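Long-range contacts in PHOX (Pseudomonas fluorescens, PDB 4AMF), which acts as an alkaline phosphatase of the PhoX family, a beta-propeller enzyme whose iron-calcium cofactor catalyses phosphotransfer chemistry: residues R381-V386 against S473-G478; W486-G491 against N505-A510. All coordinates share one frame; numbering follows the deposited sequence.

Contact 1 of 2, residues R381-V386 against S473-G478; sequences RPEWIV and SPDGLG. With CA (calcium ion), chain G; CA (calcium ion), chain F; ACP (phosphomethylphosphonic acid adenylate ester), chain C; FEO (mu-oxo-diiron), chain I.
Glu383 and Asp475 bring their carboxylates together at the centre of the beta-propeller, where strands 382-386 and 474-478, each at the edge of its own sheet, run side by side in the same direction (axes 12° apart). One weak backbone bond, Trp384 N to Asp475 O at 3.3 Å, joins them, so side chains and metals carry the contact. The two carboxylates approach with planes 43° apart; Glu383 OE2 stands 2.9 Å from Asp475 OD2, a proximity explained by the calcium ion of chain G, which both oxygens bind. OE2 is shared further, lying 2.1 Å from FE2 of the oxo-bridged diiron group, while Asp475 holds the calcium of chain F with OD1 and OD2, and OD2, also bound to that of chain G, bridges the two. With CG anti to the backbone N (chi1 177°), Asp475 swings its carboxylate into this cluster; Glu269, Asp490 and the substrate analogue supply further ligands. Arg381, in the loop just before the Glu383 strand, bends at chi3 to meet the analogue: NH2 donates almost straight to O1B (2.7 Å), O3' lies over one guanidinium face, and O3G is at the edge in its plane. Asp288 pairs with the NE side.

Beyond the metals, the Trp384 indole lies flat over the backbone. Gly476 CA sits 3.4 Å from the centroid of its five-membered ring, nearly on the normal, a CH-pi contact made where Asp475 and Gly476 form a classic beta bulge opposite Leu488. Trp384 NE1 donates to water 1 (2.9 Å), itself a ligand of the chain F calcium, which makes the indole a second-shell support. Farther along, Val386 closes the interface, its CG1 resting 3.7 Å from Leu477 CB.

Contact 2 of 2, residues W486-G491 against N505-A510; sequences WILTDG and NQMLCA. With CA (calcium ion), chain G; CA (calcium ion), chain H; ACP (phosphomethylphosphonic acid adenylate ester), chain C.
One face of the Trp486 indole is taken by Cys509, whose SG sits over the six-membered ring, 3.7 Å from its centroid and close to the normal, with CB over the same face, a CH-pi contact; Met507 SD lies obliquely, 5.3 Å from that centroid, a Met-aromatic contact. Phe520 meets the same ring edge-to-face. Trp486, Met507 and Cys509, with Leu488, share one face of a four-stranded antiparallel blade of the propeller, in which Ile487 and Leu508 form a hydrogen-bonded pair through two straight backbone bonds, and Leu488 packs beside the Met507 sulfur.

At the other end the flat group is the Asn505 amide. Its OD1 accepts from Thr489 OG1 (2.7 Å) and Gly491 N (2.8 Å), both donors tilted from the carbonyl plane, while ND2 reaches Gly491 O and also Cys527 O. The Thr489 hydroxyl accepts from Gln506 N as well. A leucine in place of Asn505 would probably leave Thr489 OG1 and Gly491 N without their shared acceptor and free the loop that carries Asp490 to shift. That loop leads to the metals: Asp490 OD2 bridges two calcium ions and binds that of chain G at 2.4 Å.

How the contacts relate
Contact 1 precedes contact 2 along the chain, and their centres lie about 9 Å apart. They are joined through neighbouring antiparallel strands 474-479 and 485-489, which follow each other in sequence; Gly478 O to Trp486 N, at 2.7 Å, is a probable hydrogen bond between them, and Gly476 O to Leu488 N is another. Contact 1 spans two sheets, since 382-387 and 474-479 are outermost strands of different ones, whereas contact 2 extends outward within the second, adding strand 506-510. Both deliver ligands to the calcium of chain G, share water 4 and touch the substrate analogue, so the ligands of one metal cluster come from an interface between two sheets and from a loop at the end of a strand pair within one.

Contact 1 of 2, residues R381-V386 against S473-G478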
ATOM      1  N   ARG A 381      10.177  -8.701  -1.495  1.00 12.80           N
ATOM      2  CA  ARG A 381       9.351  -7.495  -1.462  1.00 12.04           C
ATOM      3  C   ARG A 381       7.853  -7.703  -1.325  1.00 13.75           C
ATOM      4  O   ARG A 381       7.088  -7.549  -2.282  1.00 13.86           O
ATOM      5  CB  ARG A 381       9.632  -6.631  -2.687  1.00 12.55           C
ATOM      6  CG  ARG A 381      11.009  -6.007  -2.681  1.00 11.60           C
ATOM      7  CD  ARG A 381      11.111  -5.028  -3.803  1.00 15.93           C
ATOM      8  NE  ARG A 381      10.159  -3.937  -3.585  1.00 17.48           N
ATOM      9  CZ  ARG A 381       9.731  -3.090  -4.516  1.00 21.93           C
ATOM     10  NH1 ARG A 381      10.210  -3.151  -5.756  1.00 13.80           N
ATOM     11  NH2 ARG A 381       8.843  -2.155  -4.211  1.00 14.25           N
ATOM     12  N   PRO A 382       7.401  -8.085  -0.132  1.00 12.19           N
ATOM     13  CA  PRO A 382       5.958  -8.197   0.074  1.00 11.63           C
ATOM     14  C   PRO A 382       5.275  -6.843  -0.118  1.00 14.82           C
ATOM     15  O   PRO A 382       5.645  -5.864   0.545  1.00 15.24           O
ATOM     16  CB  PRO A 382       5.811  -8.752   1.502  1.00 14.09           C
ATOM     17  CG  PRO A 382       7.175  -8.737   2.104  1.00 17.58           C
ATOM     18  CD  PRO A 382       8.188  -8.274   1.094  1.00 14.03           C
ATOM     19  N   GLU A 383       4.273  -6.798  -0.990  1.00 12.41           N
ATOM     20  CA  GLU A 383       3.462  -5.609  -1.155  1.00 11.20           C
ATOM     21  C   GLU A 383       2.060  -5.924  -0.612  1.00 13.83           C
ATOM     22  O   GLU A 383       1.978  -6.245   0.582  1.00 15.33           O
ATOM     23  CB  GLU A 383       3.565  -4.994  -2.556  1.00 12.09           C
ATOM     24  CG  GLU A 383       4.945  -4.385  -2.781  1.00 11.50           C
ATOM     25  CD  GLU A 383       5.030  -3.341  -3.887  1.00 18.38           C
ATOM     26  OE1 GLU A 383       5.114  -3.762  -5.052  1.00 15.76           O
ATOM     27  OE2 GLU A 383       4.934  -2.120  -3.617  1.00 13.76           O
ATOM     28  N   TRP A 384       0.982  -5.812  -1.369  1.00 11.65           N
ATOM     29  CA  TRP A 384      -0.340  -5.958  -0.785  1.00 10.68           C
ATOM     30  C   TRP A 384      -0.651  -7.381  -0.397  1.00 11.87           C
ATOM     31  O   TRP A 384      -0.329  -8.320  -1.133  1.00 13.61           O
ATOM     32  CB  TRP A 384      -1.448  -5.443  -1.714  1.00 10.62           C
ATOM     33  CG  TRP A 384      -1.449  -3.977  -1.939  1.00 11.80           C
ATOM     34  CD1 TRP A 384      -0.378  -3.212  -2.266  1.00 14.00           C
ATOM     35  CD2 TRP A 384      -2.608  -3.175  -2.207  1.00 10.91           C
ATOM     36  NE1 TRP A 384      -0.786  -1.940  -2.597  1.00 11.84           N
ATOM     37  CE2 TRP A 384      -2.148  -1.923  -2.674  1.00 13.84           C
ATOM     38  CE3 TRP A 384      -3.991  -3.398  -2.116  1.00 12.17           C
ATOM     39  CZ2 TRP A 384      -3.013  -0.906  -3.034  1.00 14.27           C
ATOM     40  CZ3 TRP A 384      -4.843  -2.427  -2.590  1.00 13.95           C
ATOM     41  CH2 TRP A 384      -4.356  -1.171  -2.971  1.00 14.35           C
ATOM     42  N   ILE A 385      -1.446  -7.512   0.671  1.00 11.49           N
ATOM     43  CA  ILE A 385      -2.013  -8.746   1.183  1.00 10.45           C
ATOM     44  C   ILE A 385      -3.560  -8.601   1.179  1.00 12.31           C
ATOM     45  O   ILE A 385      -4.080  -7.558   1.613  1.00 13.43           O
ATOM     46  CB  ILE A 385      -1.505  -9.081   2.588  1.00 13.06           C
ATOM     47  CG1 ILE A 385       0.053  -9.120   2.607  1.00 12.30           C
ATOM     48  CG2 ILE A 385      -2.117 -10.387   3.086  1.00 11.26           C
ATOM     49  CD1 ILE A 385       0.637  -9.396   3.871  1.00 16.87           C
ATOM     50  N   VAL A 386      -4.276  -9.629   0.715  1.00 12.27           N
ATOM     51  CA  VAL A 386      -5.738  -9.664   0.782  1.00 11.23           C
ATOM     52  C   VAL A 386      -6.187 -11.014   1.312  1.00 15.61           C
ATOM     53  O   VAL A 386      -5.494 -12.013   1.141  1.00 14.14           O
ATOM     54  CB  VAL A 386      -6.441  -9.313  -0.531  1.00 14.50           C
ATOM     55  CG1 VAL A 386      -6.154  -7.885  -0.915  1.00 13.47           C
ATOM     56  CG2 VAL A 386      -6.021 -10.236  -1.647  1.00 13.84           C
ATOM     57  N   SER A 473       5.718  -7.345 -11.905  1.00 12.06           N
ATOM     58  CA  SER A 473       5.675  -6.616 -10.646  1.00 11.17           C
ATOM     59  C   SER A 473       4.231  -6.390 -10.158  1.00 14.24           C
ATOM     60  O   SER A 473       3.808  -5.240  -9.950  1.00 14.22           O
ATOM     61  CB  SER A 473       6.410  -5.294 -10.750  1.00 15.75           C
ATOM     62  OG  SER A 473       7.750  -5.440 -11.171  1.00 17.25           O
ATOM     63  N   PRO A 474       3.512  -7.471  -9.833  1.00 11.26           N
ATOM     64  CA  PRO A 474       2.210  -7.294  -9.166  1.00 12.33           C
ATOM     65  C   PRO A 474       2.476  -6.586  -7.840  1.00 13.21           C
ATOM     66  O   PRO A 474       3.504  -6.829  -7.193  1.00 13.44           O
ATOM     67  CB  PRO A 474       1.710  -8.724  -8.984  1.00 14.81           C
ATOM     68  CG  PRO A 474       2.965  -9.533  -8.890  1.00 16.41           C
ATOM     69  CD  PRO A 474       3.931  -8.890  -9.839  1.00 12.76           C
ATOM     70  N   ASP A 475       1.609  -5.669  -7.501  1.00 11.28           N
ATOM     71  CA  ASP A 475       1.765  -4.829  -6.320  1.00 10.31           C
ATOM     72  C   ASP A 475       0.442  -4.856  -5.582  1.00 12.37           C
ATOM     73  O   ASP A 475       0.304  -5.629  -4.608  1.00 13.40           O
ATOM     74  CB  ASP A 475       2.266  -3.464  -6.790  1.00 11.87           C
ATOM     75  CG  ASP A 475       2.422  -2.401  -5.724  1.00 15.28           C
ATOM     76  OD1 ASP A 475       1.734  -2.490  -4.704  1.00 16.36           O
ATOM     77  OD2 ASP A 475       3.246  -1.488  -5.915  1.00 12.97           O
ATOM     78  N   GLY A 476      -0.552  -4.141  -6.100  1.00 11.04           N
ATOM     79  CA  GLY A 476      -1.878  -4.133  -5.501  1.00 12.05           C
ATOM     80  C   GLY A 476      -2.708  -5.371  -5.757  1.00 12.37           C
ATOM     81  O   GLY A 476      -2.549  -6.068  -6.769  1.00 13.85           O
ATOM     82  N   LEU A 477      -3.607  -5.662  -4.811  1.00 11.40           N
ATOM     83  CA  LEU A 477      -4.583  -6.737  -4.865  1.00 13.37           C
ATOM     84  C   LEU A 477      -5.916  -6.308  -4.268  1.00 13.69           C
ATOM     85  O   LEU A 477      -5.956  -5.523  -3.330  1.00 13.90           O
ATOM     86  CB  LEU A 477      -4.076  -7.945  -4.035  1.00 12.81           C
ATOM     87  CG  LEU A 477      -2.919  -8.739  -4.573  1.00 14.14           C
ATOM     88  CD1 LEU A 477      -2.491  -9.846  -3.543  1.00 15.14           C
ATOM     89  CD2 LEU A 477      -3.237  -9.373  -5.941  1.00 14.72           C
ATOM     90  N   GLY A 478      -6.995  -6.859  -4.777  1.00 12.69           N
ATOM     91  CA  GLY A 478      -8.302  -6.650  -4.171  1.00 12.94           C
ATOM     92  C   GLY A 478      -9.271  -7.750  -4.515  1.00 14.47           C
ATOM     93  O   GLY A 478      -9.256  -8.255  -5.625  1.00 17.15           O
TER
HETATM   94 CA    CA G1593       5.608  -1.320  -5.963  0.96 13.34          CA
HETATM   95 CA    CA F1592       2.551  -0.425  -3.886  0.84 12.06          CA
HETATM   96  PG  ACP C1589       6.535   1.243  -4.029  0.81 13.11           P
HETATM   97  O1G ACP C1589       5.471   0.946  -5.173  0.81 12.20           O
HETATM   98  O2G ACP C1589       5.971   2.482  -3.109  0.81 12.72           O
HETATM   99  O3G ACP C1589       6.870  -0.051  -3.221  0.81 13.01           O
HETATM  100  PB  ACP C1589       8.358   0.871  -6.270  0.81 12.96           P
HETATM  101  O1B ACP C1589       7.970  -0.552  -6.193  0.81 14.17           O
HETATM  102  O2B ACP C1589       7.820   1.778  -7.400  0.81 12.85           O
HETATM  103  C3B ACP C1589       8.096   1.690  -4.741  0.81 11.40           C
HETATM  104  PA  ACP C1589      11.056   1.467  -7.209  0.81 18.71           P
HETATM  105  O1A ACP C1589      10.988   2.927  -6.985  0.81 24.27           O
HETATM  106  O2A ACP C1589      11.225   0.890  -8.579  0.81 26.70           O
HETATM  107  O3A ACP C1589       9.909   0.720  -6.467  0.81 14.62           O
HETATM  108  O5' ACP C1589      12.387   0.877  -6.423  0.81 15.93           O
HETATM  109  C5' ACP C1589      12.550  -0.529  -6.179  0.81 14.67           C
HETATM  110  C4' ACP C1589      12.770  -0.798  -4.713  0.81 13.77           C
HETATM  111  O4' ACP C1589      14.070  -0.301  -4.336  0.81 11.17           O
HETATM  112  C3' ACP C1589      11.789  -0.211  -3.703  0.81 11.79           C
HETATM  113  O3' ACP C1589      11.581  -1.135  -2.633  0.81 11.32           O
HETATM  114  C2' ACP C1589      12.481   1.084  -3.273  0.81 11.37           C
HETATM  115  O2' ACP C1589      12.048   1.485  -1.980  0.81 14.98           O
HETATM  116  C1' ACP C1589      13.958   0.675  -3.313  0.81 12.58           C
HETATM  117  N9  ACP C1589      14.892   1.754  -3.612  0.81 12.60           N
HETATM  118  C8  ACP C1589      14.704   2.816  -4.459  0.81 16.09           C
HETATM  119  N7  ACP C1589      15.729   3.628  -4.536  0.81 18.36           N
HETATM  120  C5  ACP C1589      16.660   3.065  -3.675  0.81 15.77           C
HETATM  121  C6  ACP C1589      17.942   3.481  -3.256  0.81 21.61           C
HETATM  122  N6  ACP C1589      18.500   4.644  -3.607  0.81 21.60           N
HETATM  123  N1  ACP C1589      18.601   2.691  -2.375  0.81 23.17           N
HETATM  124  C2  ACP C1589      18.001   1.579  -1.933  0.81 22.36           C
HETATM  125  N3  ACP C1589      16.789   1.104  -2.240  0.81 18.61           N
HETATM  126  C4  ACP C1589      16.165   1.899  -3.112  0.81 13.93           C
HETATM  127 FE1  FEO I1595       4.219   2.139  -1.957  0.87 12.30          FE
HETATM  128 FE2  FEO I1595       5.539  -0.968  -1.965  0.99 12.82          FE
HETATM  129  O   FEO I1595       4.196   0.311  -2.579  1.00 13.17           O
HETATM  130  O   HOH W   1       0.472   0.643  -2.735  1.00 14.13           O
HETATM  131  O   HOH W   2       1.224   0.513  -5.740  1.00 19.09           O
HETATM  132  O   HOH W   3       2.754   2.242  -3.781  1.00 14.86           O
HETATM  133  O   HOH W   4       6.207  -2.892  -7.541  1.00 12.93           O

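Contact 2 of 2, residues W486-G491 against N505-A510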
ATOM      1  N   TRP A 486      -8.521  -9.278  -8.018  1.00 11.51           N
ATOM      2  CA  TRP A 486      -8.030  -8.250  -8.927  1.00 12.12           C
ATOM      3  C   TRP A 486      -6.558  -7.980  -8.615  1.00 14.71           C
ATOM      4  O   TRP A 486      -6.195  -7.861  -7.441  1.00 14.65           O
ATOM      5  CB  TRP A 486      -8.882  -6.981  -8.792  1.00 11.76           C
ATOM      6  CG  TRP A 486     -10.325  -7.189  -9.141  1.00 12.61           C
ATOM      7  CD1 TRP A 486     -11.317  -7.669  -8.329  1.00 14.92           C
ATOM      8  CD2 TRP A 486     -10.899  -7.042 -10.429  1.00 13.70           C
ATOM      9  NE1 TRP A 486     -12.495  -7.768  -9.035  1.00 15.27           N
ATOM     10  CE2 TRP A 486     -12.269  -7.386 -10.326  1.00 16.16           C
ATOM     11  CE3 TRP A 486     -10.393  -6.662 -11.674  1.00 15.18           C
ATOM     12  CZ2 TRP A 486     -13.133  -7.347 -11.424  1.00 16.04           C
ATOM     13  CZ3 TRP A 486     -11.243  -6.662 -12.762  1.00 16.53           C
ATOM     14  CH2 TRP A 486     -12.607  -6.933 -12.619  1.00 16.62           C
ATOM     15  N   ILE A 487      -5.713  -7.977  -9.643  1.00 10.51           N
ATOM     16  CA  ILE A 487      -4.265  -7.857  -9.526  1.00  9.45           C
ATOM     17  C   ILE A 487      -3.872  -6.559 -10.210  1.00 14.44           C
ATOM     18  O   ILE A 487      -4.139  -6.393 -11.388  1.00 13.96           O
ATOM     19  CB  ILE A 487      -3.547  -9.055 -10.189  1.00 11.03           C
ATOM     20  CG1 ILE A 487      -3.954 -10.364  -9.524  1.00 11.65           C
ATOM     21  CG2 ILE A 487      -1.991  -8.876 -10.150  1.00 12.48           C
ATOM     22  CD1 ILE A 487      -3.659 -11.568 -10.401  1.00 14.18           C
ATOM     23  N   LEU A 488      -3.163  -5.675  -9.492  1.00 11.55           N
ATOM     24  CA  LEU A 488      -2.789  -4.373 -10.010  1.00  9.68           C
ATOM     25  C   LEU A 488      -1.268  -4.340 -10.108  1.00 12.55           C
ATOM     26  O   LEU A 488      -0.593  -4.872  -9.231  1.00 15.19           O
ATOM     27  CB  LEU A 488      -3.319  -3.287  -9.071  1.00  9.61           C
ATOM     28  CG  LEU A 488      -4.855  -3.069  -9.040  1.00 15.01           C
ATOM     29  CD1 LEU A 488      -5.560  -4.195  -8.382  1.00 14.92           C
ATOM     30  CD2 LEU A 488      -5.168  -1.745  -8.278  1.00 17.04           C
ATOM     31  N   THR A 489      -0.708  -3.781 -11.210  1.00 11.84           N
ATOM     32  CA  THR A 489       0.734  -3.809 -11.399  1.00 10.99           C
ATOM     33  C   THR A 489       1.427  -2.460 -11.265  1.00 12.36           C
ATOM     34  O   THR A 489       0.891  -1.394 -11.604  1.00 11.51           O
ATOM     35  CB  THR A 489       1.103  -4.524 -12.721  1.00 14.60           C
ATOM     36  OG1 THR A 489       0.990  -3.617 -13.833  1.00 16.95           O
ATOM     37  CG2 THR A 489       0.240  -5.768 -12.986  1.00 13.12           C
ATOM     38  N   ASP A 490       2.678  -2.551 -10.828  1.00 11.74           N
ATOM     39  CA  ASP A 490       3.614  -1.469 -10.675  1.00 11.94           C
ATOM     40  C   ASP A 490       4.963  -1.957 -11.128  1.00 15.56           C
ATOM     41  O   ASP A 490       5.896  -2.094 -10.338  1.00 14.35           O
ATOM     42  CB  ASP A 490       3.674  -0.993  -9.211  1.00 15.22           C
ATOM     43  CG  ASP A 490       4.752   0.056  -8.970  1.00 18.18           C
ATOM     44  OD1 ASP A 490       5.105   0.787  -9.940  1.00 15.89           O
ATOM     45  OD2 ASP A 490       5.250   0.148  -7.823  1.00 15.28           O
ATOM     46  N   GLY A 491       5.041  -2.280 -12.410  1.00 14.99           N
ATOM     47  CA  GLY A 491       6.255  -2.774 -13.013  1.00 15.96           C
ATOM     48  C   GLY A 491       6.848  -1.889 -14.066  1.00 17.43           C
ATOM     49  O   GLY A 491       6.428  -0.749 -14.298  1.00 16.67           O
ATOM     50  N   ASN A 505       1.456  -0.234 -17.298  1.00 13.56           N
ATOM     51  CA  ASN A 505       0.914  -0.903 -16.129  1.00 13.17           C
ATOM     52  C   ASN A 505      -0.571  -1.171 -16.284  1.00 15.80           C
ATOM     53  O   ASN A 505      -1.294  -0.514 -17.048  1.00 14.45           O
ATOM     54  CB  ASN A 505       1.239  -0.173 -14.851  1.00 10.52           C
ATOM     55  CG  ASN A 505       2.621  -0.540 -14.390  1.00 13.01           C
ATOM     56  OD1 ASN A 505       2.931  -1.744 -14.239  1.00 16.78           O
ATOM     57  ND2 ASN A 505       3.499   0.414 -14.174  1.00 13.94           N
ATOM     58  N   GLN A 506      -1.033  -2.143 -15.532  1.00 14.18           N
ATOM     59  CA  GLN A 506      -2.322  -2.711 -15.782  1.00 14.57           C
ATOM     60  C   GLN A 506      -2.999  -3.358 -14.605  1.00 14.77           C
ATOM     61  O   GLN A 506      -2.441  -3.431 -13.532  1.00 14.71           O
ATOM     62  CB  GLN A 506      -2.102  -3.767 -16.867  1.00 16.07           C
ATOM     63  CG  GLN A 506      -1.133  -4.848 -16.456  1.00 20.89           C
ATOM     64  CD  GLN A 506      -0.637  -5.679 -17.604  1.00 21.81           C
ATOM     65  OE1 GLN A 506      -1.118  -6.775 -17.815  1.00 17.49           O
ATOM     66  NE2 GLN A 506       0.433  -5.273 -18.254  1.00 24.16           N
ATOM     67  N   MET A 507      -4.231  -3.826 -14.845  1.00 12.77           N
ATOM     68  CA  MET A 507      -5.014  -4.531 -13.843  1.00 12.54           C
ATOM     69  C   MET A 507      -5.534  -5.793 -14.500  1.00 17.01           C
ATOM     70  O   MET A 507      -6.005  -5.773 -15.651  1.00 15.37           O
ATOM     71  CB  MET A 507      -6.166  -3.679 -13.305  1.00 14.80           C
ATOM     72  CG  MET A 507      -6.987  -4.381 -12.224  1.00 16.51           C
ATOM     73  SD  MET A 507      -7.995  -3.249 -11.242  1.00 18.11           S
ATOM     74  CE  MET A 507      -9.266  -2.804 -12.417  1.00 15.49           C
ATOM     75  N   LEU A 508      -5.429  -6.893 -13.783  1.00 14.14           N
ATOM     76  CA  LEU A 508      -5.904  -8.192 -14.243  1.00 13.09           C
ATOM     77  C   LEU A 508      -6.867  -8.766 -13.216  1.00 14.66           C
ATOM     78  O   LEU A 508      -6.995  -8.237 -12.109  1.00 13.60           O
ATOM     79  CB  LEU A 508      -4.712  -9.133 -14.428  1.00 11.84           C
ATOM     80  CG  LEU A 508      -3.583  -8.594 -15.319  1.00 14.20           C
ATOM     81  CD1 LEU A 508      -2.476  -8.056 -14.473  1.00 13.28           C
ATOM     82  CD2 LEU A 508      -3.006  -9.656 -16.233  1.00 15.27           C
ATOM     83  N   CYS A 509      -7.632  -9.751 -13.649  1.00 13.52           N
ATOM     84  CA  CYS A 509      -8.610 -10.451 -12.819  1.00 13.25           C
ATOM     85  C   CYS A 509      -8.323 -11.942 -12.840  1.00 13.63           C
ATOM     86  O   CYS A 509      -8.049 -12.497 -13.904  1.00 13.09           O
ATOM     87  CB  CYS A 509     -10.027 -10.167 -13.305  1.00 15.67           C
ATOM     88  SG  CYS A 509     -11.299 -10.596 -12.101  1.00 19.80           S
ATOM     89  N   ALA A 510      -8.481 -12.600 -11.689  1.00 14.27           N
ATOM     90  CA  ALA A 510      -8.181 -14.007 -11.574  1.00 13.42           C
ATOM     91  C   ALA A 510      -9.195 -14.751 -10.812  1.00 18.46           C
ATOM     92  O   ALA A 510      -9.856 -14.213  -9.932  1.00 18.46           O
ATOM     93  CB  ALA A 510      -6.846 -14.191 -10.885  1.00 14.30           C
TER
HETATM   94 CA    CA G1593       5.608  -1.320  -5.963  0.96 13.34          CA
HETATM   95 CA    CA H1594       5.427   2.350  -7.026  0.78 12.82          CA
HETATM   96  PG  ACP C1589       6.535   1.243  -4.029  0.81 13.11           P
HETATM   97  O1G ACP C1589       5.471   0.946  -5.173  0.81 12.20           O
HETATM   98  O2G ACP C1589       5.971   2.482  -3.109  0.81 12.72           O
HETATM   99  O3G ACP C1589       6.870  -0.051  -3.221  0.81 13.01           O
HETATM  100  PB  ACP C1589       8.358   0.871  -6.270  0.81 12.96           P
HETATM  101  O1B ACP C1589       7.970  -0.552  -6.193  0.81 14.17           O
HETATM  102  O2B ACP C1589       7.820   1.778  -7.400  0.81 12.85           O
HETATM  103  C3B ACP C1589       8.096   1.690  -4.741  0.81 11.40           C
HETATM  104  PA  ACP C1589      11.056   1.467  -7.209  0.81 18.71           P
HETATM  105  O1A ACP C1589      10.988   2.927  -6.985  0.81 24.27           O
HETATM  106  O2A ACP C1589      11.225   0.890  -8.579  0.81 26.70           O
HETATM  107  O3A ACP C1589       9.909   0.720  -6.467  0.81 14.62           O
HETATM  108  O5' ACP C1589      12.387   0.877  -6.423  0.81 15.93           O
HETATM  109  C5' ACP C1589      12.550  -0.529  -6.179  0.81 14.67           C
HETATM  110  C4' ACP C1589      12.770  -0.798  -4.713  0.81 13.77           C
HETATM  111  O4' ACP C1589      14.070  -0.301  -4.336  0.81 11.17           O
HETATM  112  C3' ACP C1589      11.789  -0.211  -3.703  0.81 11.79           C
HETATM  113  O3' ACP C1589      11.581  -1.135  -2.633  0.81 11.32           O
HETATM  114  C2' ACP C1589      12.481   1.084  -3.273  0.81 11.37           C
HETATM  115  O2' ACP C1589      12.048   1.485  -1.980  0.81 14.98           O
HETATM  116  C1' ACP C1589      13.958   0.675  -3.313  0.81 12.58           C
HETATM  117  N9  ACP C1589      14.892   1.754  -3.612  0.81 12.60           N
HETATM  118  C8  ACP C1589      14.704   2.816  -4.459  0.81 16.09           C
HETATM  119  N7  ACP C1589      15.729   3.628  -4.536  0.81 18.36           N
HETATM  120  C5  ACP C1589      16.660   3.065  -3.675  0.81 15.77           C
HETATM  121  C6  ACP C1589      17.942   3.481  -3.256  0.81 21.61           C
HETATM  122  N6  ACP C1589      18.500   4.644  -3.607  0.81 21.60           N
HETATM  123  N1  ACP C1589      18.601   2.691  -2.375  0.81 23.17           N
HETATM  124  C2  ACP C1589      18.001   1.579  -1.933  0.81 22.36           C
HETATM  125  N3  ACP C1589      16.789   1.104  -2.240  0.81 18.61           N
HETATM  126  C4  ACP C1589      16.165   1.899  -3.112  0.81 13.93           C
HETATM  127  O   HOH W   4       6.207  -2.892  -7.541  1.00 12.93           O
HETATM  128  O   HOH W   5       6.694   4.492  -7.326  1.00 22.63           O
HETATM  129  O   HOH W   6       4.106   3.806  -5.603  1.00 17.57           O